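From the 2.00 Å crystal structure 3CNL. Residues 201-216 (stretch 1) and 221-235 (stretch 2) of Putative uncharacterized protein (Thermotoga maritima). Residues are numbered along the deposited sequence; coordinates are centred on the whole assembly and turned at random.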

ATOM      1  N   SER A 201     -19.888 -10.202  15.826  1.00 32.27           N
ATOM      2  CA  SER A 201     -19.471  -9.006  16.560  1.00 30.38           C
ATOM      3  C   SER A 201     -17.932  -8.935  16.645  1.00 28.83           C
ATOM      4  O   SER A 201     -17.242  -9.953  16.613  1.00 27.94           O
ATOM      5  N   PHE A 202     -17.421  -7.715  16.709  1.00 27.53           N
ATOM      6  CA  PHE A 202     -16.000  -7.439  16.890  1.00 26.52           C
ATOM      7  C   PHE A 202     -15.436  -8.194  18.096  1.00 26.70           C
ATOM      8  O   PHE A 202     -14.435  -8.914  17.990  1.00 25.91           O
ATOM      9  N   SER A 203     -16.090  -8.022  19.238  1.00 27.14           N
ATOM     10  CA  SER A 203     -15.676  -8.645  20.488  1.00 28.78           C
ATOM     11  C   SER A 203     -15.608 -10.165  20.408  1.00 29.16           C
ATOM     12  O   SER A 203     -14.618 -10.762  20.848  1.00 30.21           O
ATOM     13  N   GLU A 204     -16.631 -10.788  19.827  1.00 29.16           N
ATOM     14  CA  GLU A 204     -16.651 -12.238  19.675  1.00 30.76           C
ATOM     15  C   GLU A 204     -15.589 -12.742  18.706  1.00 28.98           C
ATOM     16  O   GLU A 204     -14.976 -13.791  18.941  1.00 28.52           O
ATOM     17  N   PHE A 205     -15.405 -12.026  17.592  1.00 27.56           N
ATOM     18  CA  PHE A 205     -14.427 -12.438  16.595  1.00 27.09           C
ATOM     19  C   PHE A 205     -13.016 -12.496  17.182  1.00 27.10           C
ATOM     20  O   PHE A 205     -12.294 -13.479  16.978  1.00 28.60           O
ATOM     21  N   PHE A 206     -12.632 -11.463  17.915  1.00 26.46           N
ATOM     22  CA  PHE A 206     -11.269 -11.366  18.456  1.00 26.96           C
ATOM     23  C   PHE A 206     -10.986 -12.169  19.712  1.00 28.58           C
ATOM     24  O   PHE A 206      -9.840 -12.519  19.977  1.00 27.70           O
ATOM     25  N   GLU A 207     -12.026 -12.487  20.476  1.00 30.71           N
ATOM     26  CA  GLU A 207     -11.861 -13.458  21.560  1.00 32.95           C
ATOM     27  C   GLU A 207     -11.618 -14.835  20.930  1.00 33.60           C
ATOM     28  O   GLU A 207     -10.682 -15.544  21.301  1.00 34.41           O
ATOM     29  N   ASP A 208     -12.426 -15.196  19.944  1.00 34.16           N
ATOM     30  CA  ASP A 208     -12.231 -16.459  19.235  1.00 35.26           C
ATOM     31  C   ASP A 208     -10.868 -16.592  18.514  1.00 34.92           C
ATOM     32  O   ASP A 208     -10.238 -17.649  18.576  1.00 35.03           O
ATOM     33  N   PHE A 209     -10.436 -15.530  17.832  1.00 34.09           N
ATOM     34  CA  PHE A 209      -9.140 -15.494  17.150  1.00 33.63           C
ATOM     35  C   PHE A 209      -8.002 -15.715  18.128  1.00 33.63           C
ATOM     36  O   PHE A 209      -7.040 -16.434  17.813  1.00 33.68           O
ATOM     37  N   ALA A 210      -8.106 -15.056  19.285  1.00 33.31           N
ATOM     38  CA  ALA A 210      -7.092 -15.065  20.331  1.00 34.47           C
ATOM     39  C   ALA A 210      -6.943 -16.454  20.955  1.00 35.55           C
ATOM     40  O   ALA A 210      -5.850 -16.840  21.385  1.00 35.69           O
ATOM     41  N   ARG A 211      -8.059 -17.175  21.009  1.00 36.63           N
ATOM     42  CA  ARG A 211      -8.089 -18.553  21.445  1.00 38.01           C
ATOM     43  C   ARG A 211      -7.555 -19.488  20.357  1.00 38.96           C
ATOM     44  O   ARG A 211      -6.660 -20.273  20.627  1.00 39.58           O
ATOM     45  N   LYS A 212      -8.082 -19.396  19.132  1.00 40.24           N
ATOM     46  CA  LYS A 212      -7.659 -20.289  18.039  1.00 41.16           C
ATOM     47  C   LYS A 212      -6.158 -20.205  17.739  1.00 41.82           C
ATOM     48  O   LYS A 212      -5.607 -21.111  17.075  1.00 42.17           O
ATOM     49  N   ARG A 213      -5.515 -19.140  18.247  1.00 41.60           N
ATOM     50  CA  ARG A 213      -4.093 -18.827  18.006  1.00 41.33           C
ATOM     51  C   ARG A 213      -3.218 -18.884  19.247  1.00 41.13           C
ATOM     52  O   ARG A 213      -2.032 -18.548  19.177  1.00 41.18           O
ATOM     53  N   GLY A 214      -3.798 -19.292  20.375  1.00 41.17           N
ATOM     54  CA  GLY A 214      -3.071 -19.459  21.635  1.00 40.57           C
ATOM     55  C   GLY A 214      -2.563 -18.192  22.287  1.00 40.26           C
ATOM     56  O   GLY A 214      -1.524 -18.190  22.963  1.00 40.20           O
ATOM     57  N   LEU A 215      -3.302 -17.107  22.104  1.00 39.81           N
ATOM     58  CA  LEU A 215      -2.889 -15.813  22.631  1.00 39.60           C
ATOM     59  C   LEU A 215      -3.645 -15.588  23.927  1.00 39.93           C
ATOM     60  O   LEU A 215      -4.835 -15.248  23.928  1.00 39.05           O
ATOM     61  N   LEU A 216      -2.942 -15.833  25.031  1.00 40.77           N
ATOM     62  CA  LEU A 216      -3.523 -15.764  26.370  1.00 41.11           C
ATOM     63  C   LEU A 216      -2.621 -14.928  27.224  1.00 41.56           C
ATOM     64  O   LEU A 216      -1.406 -15.030  27.099  1.00 41.41           O
ATOM     65  N   VAL A 221      -6.439 -15.270  30.242  1.00 39.00           N
ATOM     66  CA  VAL A 221      -7.438 -14.454  29.541  1.00 39.02           C
ATOM     67  C   VAL A 221      -6.960 -14.224  28.099  1.00 38.68           C
ATOM     68  O   VAL A 221      -5.794 -13.867  27.900  1.00 38.41           O
ATOM     69  N   PRO A 222      -7.842 -14.455  27.097  1.00 38.48           N
ATOM     70  CA  PRO A 222      -7.505 -14.140  25.697  1.00 38.46           C
ATOM     71  C   PRO A 222      -6.911 -12.738  25.544  1.00 38.07           C
ATOM     72  O   PRO A 222      -7.484 -11.767  26.043  1.00 38.15           O
ATOM     73  N   ASP A 223      -5.755 -12.642  24.892  1.00 37.90           N
ATOM     74  CA  ASP A 223      -5.102 -11.347  24.690  1.00 37.89           C
ATOM     75  C   ASP A 223      -5.613 -10.694  23.400  1.00 37.32           C
ATOM     76  O   ASP A 223      -5.126 -11.009  22.317  1.00 37.04           O
ATOM     77  N   ILE A 224      -6.582  -9.784  23.535  1.00 36.73           N
ATOM     78  CA  ILE A 224      -7.192  -9.103  22.379  1.00 35.98           C
ATOM     79  C   ILE A 224      -6.214  -8.157  21.691  1.00 36.01           C
ATOM     80  O   ILE A 224      -6.190  -8.076  20.474  1.00 36.12           O
ATOM     81  N   GLU A 225      -5.396  -7.447  22.456  1.00 35.78           N
ATOM     82  CA  GLU A 225      -4.372  -6.591  21.853  1.00 35.77           C
ATOM     83  C   GLU A 225      -3.463  -7.335  20.855  1.00 34.91           C
ATOM     84  O   GLU A 225      -3.179  -6.834  19.764  1.00 34.93           O
ATOM     85  N   ARG A 226      -3.023  -8.531  21.239  1.00 33.35           N
ATOM     86  CA  ARG A 226      -2.160  -9.366  20.416  1.00 33.03           C
ATOM     87  C   ARG A 226      -2.907 -10.038  19.266  1.00 30.66           C
ATOM     88  O   ARG A 226      -2.340 -10.248  18.197  1.00 29.53           O
ATOM     89  N   ALA A 227      -4.171 -10.401  19.498  1.00 28.74           N
ATOM     90  CA  ALA A 227      -5.020 -10.914  18.429  1.00 27.52           C
ATOM     91  C   ALA A 227      -5.192  -9.862  17.331  1.00 26.28           C
ATOM     92  O   ALA A 227      -5.096 -10.177  16.148  1.00 24.50           O
ATOM     93  N   LEU A 228      -5.451  -8.624  17.741  1.00 26.25           N
ATOM     94  CA  LEU A 228      -5.586  -7.512  16.795  1.00 26.53           C
ATOM     95  C   LEU A 228      -4.319  -7.301  15.977  1.00 26.93           C
ATOM     96  O   LEU A 228      -4.379  -7.218  14.759  1.00 26.57           O
ATOM     97  N   MET A 229      -3.179  -7.183  16.646  1.00 27.77           N
ATOM     98  CA  MET A 229      -1.892  -7.044  15.955  1.00 29.12           C
ATOM     99  C   MET A 229      -1.674  -8.146  14.923  1.00 28.03           C
ATOM    100  O   MET A 229      -1.371  -7.873  13.765  1.00 28.08           O
ATOM    101  N   LEU A 230      -1.831  -9.396  15.352  1.00 27.92           N
ATOM    102  CA  LEU A 230      -1.619 -10.551  14.487  1.00 27.09           C
ATOM    103  C   LEU A 230      -2.663 -10.643  13.386  1.00 26.46           C
ATOM    104  O   LEU A 230      -2.335 -10.965  12.243  1.00 25.99           O
ATOM    105  N   PHE A 231      -3.927 -10.384  13.727  1.00 25.53           N
ATOM    106  CA  PHE A 231      -4.991 -10.468  12.717  1.00 24.78           C
ATOM    107  C   PHE A 231      -4.712  -9.499  11.571  1.00 24.48           C
ATOM    108  O   PHE A 231      -4.707  -9.894  10.394  1.00 24.01           O
ATOM    109  N   PHE A 232      -4.458  -8.243  11.916  1.00 24.60           N
ATOM    110  CA  PHE A 232      -4.278  -7.204  10.900  1.00 25.48           C
ATOM    111  C   PHE A 232      -2.977  -7.339  10.138  1.00 25.65           C
ATOM    112  O   PHE A 232      -2.895  -6.956   8.971  1.00 25.84           O
ATOM    113  N   THR A 233      -1.988  -7.947  10.774  1.00 26.36           N
ATOM    114  CA  THR A 233      -0.735  -8.297  10.101  1.00 27.31           C
ATOM    115  C   THR A 233      -1.041  -9.355   9.068  1.00 26.83           C
ATOM    116  O   THR A 233      -0.623  -9.240   7.922  1.00 27.56           O
ATOM    117  N   GLU A 234      -1.804 -10.372   9.459  1.00 26.16           N
ATOM    118  CA  GLU A 234      -2.263 -11.371   8.516  1.00 25.58           C
ATOM    119  C   GLU A 234      -3.140 -10.828   7.372  1.00 24.58           C
ATOM    120  O   GLU A 234      -2.961 -11.214   6.214  1.00 24.50           O
ATOM    121  N   VAL A 235      -4.084  -9.950   7.682  1.00 23.73           N
ATOM    122  CA  VAL A 235      -4.902  -9.303   6.630  1.00 23.17           C
ATOM    123  C   VAL A 235      -4.022  -8.552   5.607  1.00 23.21           C
ATOM    124  O   VAL A 235      -4.218  -8.673   4.384  1.00 22.70           O
TER

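Helices 202-212 and 224-235 cross almost at right angles (86°), their axes 8.7 Å apart at closest approach, with A210 and A227 facing each other where the stretches pack, A210 CB 3.8 Å from A227 CB. Three residues, L215, F206 and P222, cover the most surface around this point. L215 (m, t) points toward the second helix just after the Schellman turn at G214; its CD1 lies 3.5 Å from A227 CA and 3.8 Å from L230 CD2, while its CD2 sits over one face of the R226 guanidinium, 3.5 Å from NH2. Its backbone is held as well, D223 N donating to L215 O at 2.9 Å. F206 (m) also points toward the second helix, a knob among I224, A227, L228 and F231. L228 CD2 lies over one face of its ring, 3.7 Å from the centroid in a CH-pi contact, and the F206 edge meets the face of F231, with CE1 3.5 Å from F231 CD2. F231 (t) gathers further rings: the edge of F205 (t) is directed at its face, F205 CZ lying 3.6 Å from F231 CE1, whereas its own edge is turned to the face of F209. F209 (t) is the second knob, fitting among A227, L230, F231 and E234, with CD2 3.7 Å from A227 CB. P222 points away overall, yet its CB reaches A210 CB at 3.8 Å, and its CG lies over one face of the R211 guanidinium, 4.0 Å from CZ. R211 is itself held in a salt bridge, NH2 to E207 OE1 at 3.0 Å. The salt bridge between the stretches lies beyond F209: R213 (m, m, t) donates from NH1 to E234 OE1 at 2.6 Å and from NH2 to E234 OE2 at 2.9 Å, a two-pronged pairing of guanidinium and carboxylate beside the aromatic cluster.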

ATOM      1  CB  SER A 201     -20.129  -8.903  17.938  1.00 30.30           C
ATOM      2  OG  SER A 201     -19.316  -9.458  18.955  1.00 30.23           O
ATOM      3  CB  PHE A 202     -15.818  -5.916  17.051  1.00 25.98           C
ATOM      4  CG  PHE A 202     -14.428  -5.500  17.407  1.00 24.92           C
ATOM      5  CD1 PHE A 202     -13.490  -5.257  16.413  1.00 23.24           C
ATOM      6  CD2 PHE A 202     -14.049  -5.353  18.744  1.00 24.80           C
ATOM      7  CE1 PHE A 202     -12.196  -4.866  16.737  1.00 21.91           C
ATOM      8  CE2 PHE A 202     -12.754  -4.983  19.082  1.00 24.01           C
ATOM      9  CZ  PHE A 202     -11.821  -4.728  18.074  1.00 24.17           C
ATOM     10  CB  SER A 203     -16.595  -8.194  21.637  1.00 29.43           C
ATOM     11  OG  SER A 203     -16.303  -6.835  21.939  1.00 31.52           O
ATOM     12  CB  GLU A 204     -18.004 -12.703  19.162  1.00 30.82           C
ATOM     13  CG  GLU A 204     -19.157 -12.651  20.176  1.00 33.71           C
ATOM     14  CD  GLU A 204     -20.497 -12.985  19.536  1.00 32.39           C
ATOM     15  OE1 GLU A 204     -20.524 -13.790  18.582  1.00 40.16           O
ATOM     16  OE2 GLU A 204     -21.535 -12.436  19.981  1.00 42.23           O
ATOM     17  CB  PHE A 205     -14.453 -11.516  15.361  1.00 26.28           C
ATOM     18  CG  PHE A 205     -13.489 -11.936  14.294  1.00 25.51           C
ATOM     19  CD1 PHE A 205     -13.879 -12.838  13.309  1.00 25.08           C
ATOM     20  CD2 PHE A 205     -12.166 -11.472  14.301  1.00 24.42           C
ATOM     21  CE1 PHE A 205     -12.960 -13.247  12.319  1.00 27.17           C
ATOM     22  CE2 PHE A 205     -11.257 -11.883  13.336  1.00 23.62           C
ATOM     23  CZ  PHE A 205     -11.661 -12.773  12.334  1.00 25.07           C
ATOM     24  CB  PHE A 206     -10.853  -9.908  18.588  1.00 26.24           C
ATOM     25  CG  PHE A 206     -10.608  -9.275  17.250  1.00 24.55           C
ATOM     26  CD1 PHE A 206      -9.438  -9.566  16.551  1.00 22.30           C
ATOM     27  CD2 PHE A 206     -11.589  -8.491  16.646  1.00 24.11           C
ATOM     28  CE1 PHE A 206      -9.218  -9.041  15.287  1.00 21.76           C
ATOM     29  CE2 PHE A 206     -11.376  -7.946  15.371  1.00 22.94           C
ATOM     30  CZ  PHE A 206     -10.190  -8.216  14.702  1.00 24.11           C
ATOM     31  CB  GLU A 207     -13.083 -13.443  22.496  1.00 34.07           C
ATOM     32  CG  GLU A 207     -12.777 -13.833  23.947  1.00 38.33           C
ATOM     33  CD  GLU A 207     -13.288 -15.209  24.289  1.00 40.74           C
ATOM     34  OE1 GLU A 207     -13.086 -15.678  25.440  1.00 45.46           O
ATOM     35  OE2 GLU A 207     -13.912 -15.825  23.396  1.00 48.05           O
ATOM     36  CB  ASP A 208     -13.357 -16.697  18.250  1.00 36.18           C
ATOM     37  CG  ASP A 208     -13.112 -17.904  17.392  1.00 38.37           C
ATOM     38  OD1 ASP A 208     -13.029 -19.012  17.949  1.00 43.12           O
ATOM     39  OD2 ASP A 208     -12.989 -17.750  16.159  1.00 43.10           O
ATOM     40  CB  PHE A 209      -8.925 -14.135  16.454  1.00 33.75           C
ATOM     41  CG  PHE A 209      -7.703 -14.091  15.557  1.00 33.34           C
ATOM     42  CD1 PHE A 209      -7.790 -14.486  14.226  1.00 33.17           C
ATOM     43  CD2 PHE A 209      -6.472 -13.673  16.052  1.00 33.91           C
ATOM     44  CE1 PHE A 209      -6.668 -14.453  13.384  1.00 32.36           C
ATOM     45  CE2 PHE A 209      -5.340 -13.634  15.220  1.00 33.04           C
ATOM     46  CZ  PHE A 209      -5.451 -14.026  13.881  1.00 33.32           C
ATOM     47  CB  ALA A 210      -7.426 -14.041  21.411  1.00 33.27           C
ATOM     48  CB  ARG A 211      -9.516 -18.952  21.855  1.00 37.69           C
ATOM     49  CG  ARG A 211      -9.989 -18.380  23.193  1.00 37.91           C
ATOM     50  CD  ARG A 211     -11.344 -18.993  23.562  1.00 38.17           C
ATOM     51  NE  ARG A 211     -11.945 -18.381  24.747  1.00 39.70           N
ATOM     52  CZ  ARG A 211     -11.659 -18.720  26.010  1.00 40.18           C
ATOM     53  NH1 ARG A 211     -10.766 -19.668  26.278  1.00 38.94           N
ATOM     54  NH2 ARG A 211     -12.258 -18.096  27.015  1.00 40.31           N
ATOM     55  CB  LYS A 212      -8.463 -20.039  16.751  1.00 41.58           C
ATOM     56  CG  LYS A 212      -9.932 -20.462  16.783  1.00 42.88           C
ATOM     57  CD  LYS A 212     -10.108 -21.977  16.796  1.00 45.83           C
ATOM     58  CE  LYS A 212     -10.603 -22.484  18.143  1.00 46.75           C
ATOM     59  NZ  LYS A 212     -12.075 -22.285  18.262  1.00 48.85           N
ATOM     60  CB  ARG A 213      -3.921 -17.434  17.371  1.00 41.17           C
ATOM     61  CG  ARG A 213      -4.571 -17.272  16.022  1.00 41.26           C
ATOM     62  CD  ARG A 213      -4.187 -18.387  15.066  1.00 42.29           C
ATOM     63  NE  ARG A 213      -4.779 -18.165  13.751  1.00 43.95           N
ATOM     64  CZ  ARG A 213      -4.222 -17.420  12.800  1.00 41.93           C
ATOM     65  NH1 ARG A 213      -3.051 -16.837  13.003  1.00 40.80           N
ATOM     66  NH2 ARG A 213      -4.845 -17.263  11.642  1.00 41.85           N
ATOM     67  CB  LEU A 215      -3.139 -14.679  21.611  1.00 39.27           C
ATOM     68  CG  LEU A 215      -2.648 -14.868  20.161  1.00 39.42           C
ATOM     69  CD1 LEU A 215      -3.159 -13.765  19.227  1.00 38.04           C
ATOM     70  CD2 LEU A 215      -1.119 -14.971  20.062  1.00 39.53           C
ATOM     71  CB  LEU A 216      -3.632 -17.160  26.990  1.00 41.00           C
ATOM     72  CG  LEU A 216      -4.730 -18.137  26.569  1.00 40.58           C
ATOM     73  CD1 LEU A 216      -4.681 -19.341  27.496  1.00 41.26           C
ATOM     74  CD2 LEU A 216      -6.129 -17.543  26.573  1.00 38.80           C
ATOM     75  CB  VAL A 221      -7.677 -13.087  30.256  1.00 38.90           C
ATOM     76  CG1 VAL A 221      -8.599 -12.187  29.428  1.00 39.38           C
ATOM     77  CG2 VAL A 221      -8.262 -13.297  31.647  1.00 38.80           C
ATOM     78  CB  PRO A 222      -8.855 -14.264  24.975  1.00 38.32           C
ATOM     79  CG  PRO A 222      -9.573 -15.332  25.750  1.00 38.75           C
ATOM     80  CD  PRO A 222      -9.184 -15.063  27.205  1.00 38.78           C
ATOM     81  CB  ASP A 223      -3.572 -11.499  24.647  1.00 37.94           C
ATOM     82  CG  ASP A 223      -2.838 -10.169  24.836  1.00 39.27           C
ATOM     83  OD1 ASP A 223      -3.427  -9.093  24.589  1.00 40.40           O
ATOM     84  OD2 ASP A 223      -1.659 -10.191  25.259  1.00 41.63           O
ATOM     85  CB  ILE A 224      -8.497  -8.338  22.748  1.00 35.80           C
ATOM     86  CG1 ILE A 224      -9.443  -9.217  23.581  1.00 34.81           C
ATOM     87  CG2 ILE A 224      -9.191  -7.784  21.484  1.00 35.32           C
ATOM     88  CD1 ILE A 224      -9.866 -10.528  22.951  1.00 32.53           C
ATOM     89  CB  GLU A 225      -3.525  -5.948  22.939  1.00 36.63           C
ATOM     90  CG  GLU A 225      -2.633  -4.851  22.411  1.00 40.05           C
ATOM     91  CD  GLU A 225      -1.864  -4.169  23.503  1.00 43.39           C
ATOM     92  OE1 GLU A 225      -2.190  -2.999  23.809  1.00 47.66           O
ATOM     93  OE2 GLU A 225      -0.946  -4.807  24.066  1.00 46.18           O
ATOM     94  CB  ARG A 226      -1.493 -10.445  21.279  1.00 32.83           C
ATOM     95  CG  ARG A 226      -0.236  -9.995  22.026  1.00 35.08           C
ATOM     96  CD  ARG A 226       0.415 -11.195  22.732  1.00 35.18           C
ATOM     97  NE  ARG A 226       1.089 -12.073  21.773  1.00 42.90           N
ATOM     98  CZ  ARG A 226       1.456 -13.327  22.022  1.00 41.96           C
ATOM     99  NH1 ARG A 226       1.206 -13.888  23.204  1.00 45.00           N
ATOM    100  NH2 ARG A 226       2.060 -14.029  21.072  1.00 47.06           N
ATOM    101  CB  ALA A 227      -6.389 -11.352  18.969  1.00 27.70           C
ATOM    102  CB  LEU A 228      -5.970  -6.210  17.504  1.00 26.46           C
ATOM    103  CG  LEU A 228      -7.353  -6.111  18.155  1.00 26.60           C
ATOM    104  CD1 LEU A 228      -7.360  -5.041  19.241  1.00 28.35           C
ATOM    105  CD2 LEU A 228      -8.445  -5.848  17.124  1.00 28.49           C
ATOM    106  CB  MET A 229      -0.748  -7.057  16.983  1.00 32.77           C
ATOM    107  CG  MET A 229       0.645  -7.305  16.404  1.00 33.16           C
ATOM    108  SD  MET A 229       1.282  -5.839  15.564  1.00 48.49           S
ATOM    109  CE  MET A 229       3.058  -6.149  15.550  1.00 34.93           C
ATOM    110  CB  LEU A 230      -1.616 -11.822  15.331  1.00 27.54           C
ATOM    111  CG  LEU A 230      -1.486 -13.230  14.735  1.00 28.66           C
ATOM    112  CD1 LEU A 230      -0.273 -13.410  13.828  1.00 30.74           C
ATOM    113  CD2 LEU A 230      -1.437 -14.232  15.900  1.00 28.77           C
ATOM    114  CB  PHE A 231      -6.389 -10.221  13.323  1.00 24.34           C
ATOM    115  CG  PHE A 231      -7.477 -10.136  12.291  1.00 23.69           C
ATOM    116  CD1 PHE A 231      -7.891 -11.265  11.607  1.00 24.00           C
ATOM    117  CD2 PHE A 231      -8.041  -8.915  11.960  1.00 24.83           C
ATOM    118  CE1 PHE A 231      -8.866 -11.175  10.619  1.00 26.66           C
ATOM    119  CE2 PHE A 231      -9.047  -8.827  10.975  1.00 24.41           C
ATOM    120  CZ  PHE A 231      -9.444  -9.943  10.319  1.00 23.81           C
ATOM    121  CB  PHE A 232      -4.486  -5.786  11.479  1.00 25.59           C
ATOM    122  CG  PHE A 232      -5.909  -5.516  11.850  1.00 26.66           C
ATOM    123  CD1 PHE A 232      -6.896  -5.478  10.878  1.00 27.42           C
ATOM    124  CD2 PHE A 232      -6.285  -5.336  13.189  1.00 28.77           C
ATOM    125  CE1 PHE A 232      -8.243  -5.273  11.227  1.00 28.70           C
ATOM    126  CE2 PHE A 232      -7.619  -5.125  13.536  1.00 26.83           C
ATOM    127  CZ  PHE A 232      -8.593  -5.089  12.561  1.00 26.58           C
ATOM    128  CB  THR A 233       0.305  -8.808  11.108  1.00 27.56           C
ATOM    129  OG1 THR A 233       0.659  -7.716  11.961  1.00 28.95           O
ATOM    130  CG2 THR A 233       1.563  -9.325  10.396  1.00 28.13           C
ATOM    131  CB  GLU A 234      -2.984 -12.501   9.258  1.00 27.06           C
ATOM    132  CG  GLU A 234      -2.007 -13.424   9.986  1.00 28.20           C
ATOM    133  CD  GLU A 234      -2.664 -14.649  10.555  1.00 32.21           C
ATOM    134  OE1 GLU A 234      -1.924 -15.545  11.011  1.00 35.28           O
ATOM    135  OE2 GLU A 234      -3.910 -14.723  10.562  1.00 33.27           O
ATOM    136  CB  VAL A 235      -5.966  -8.337   7.218  1.00 22.76           C
ATOM    137  CG1 VAL A 235      -6.618  -7.534   6.115  1.00 22.45           C
ATOM    138  CG2 VAL A 235      -7.039  -9.125   7.980  1.00 22.51           C
TER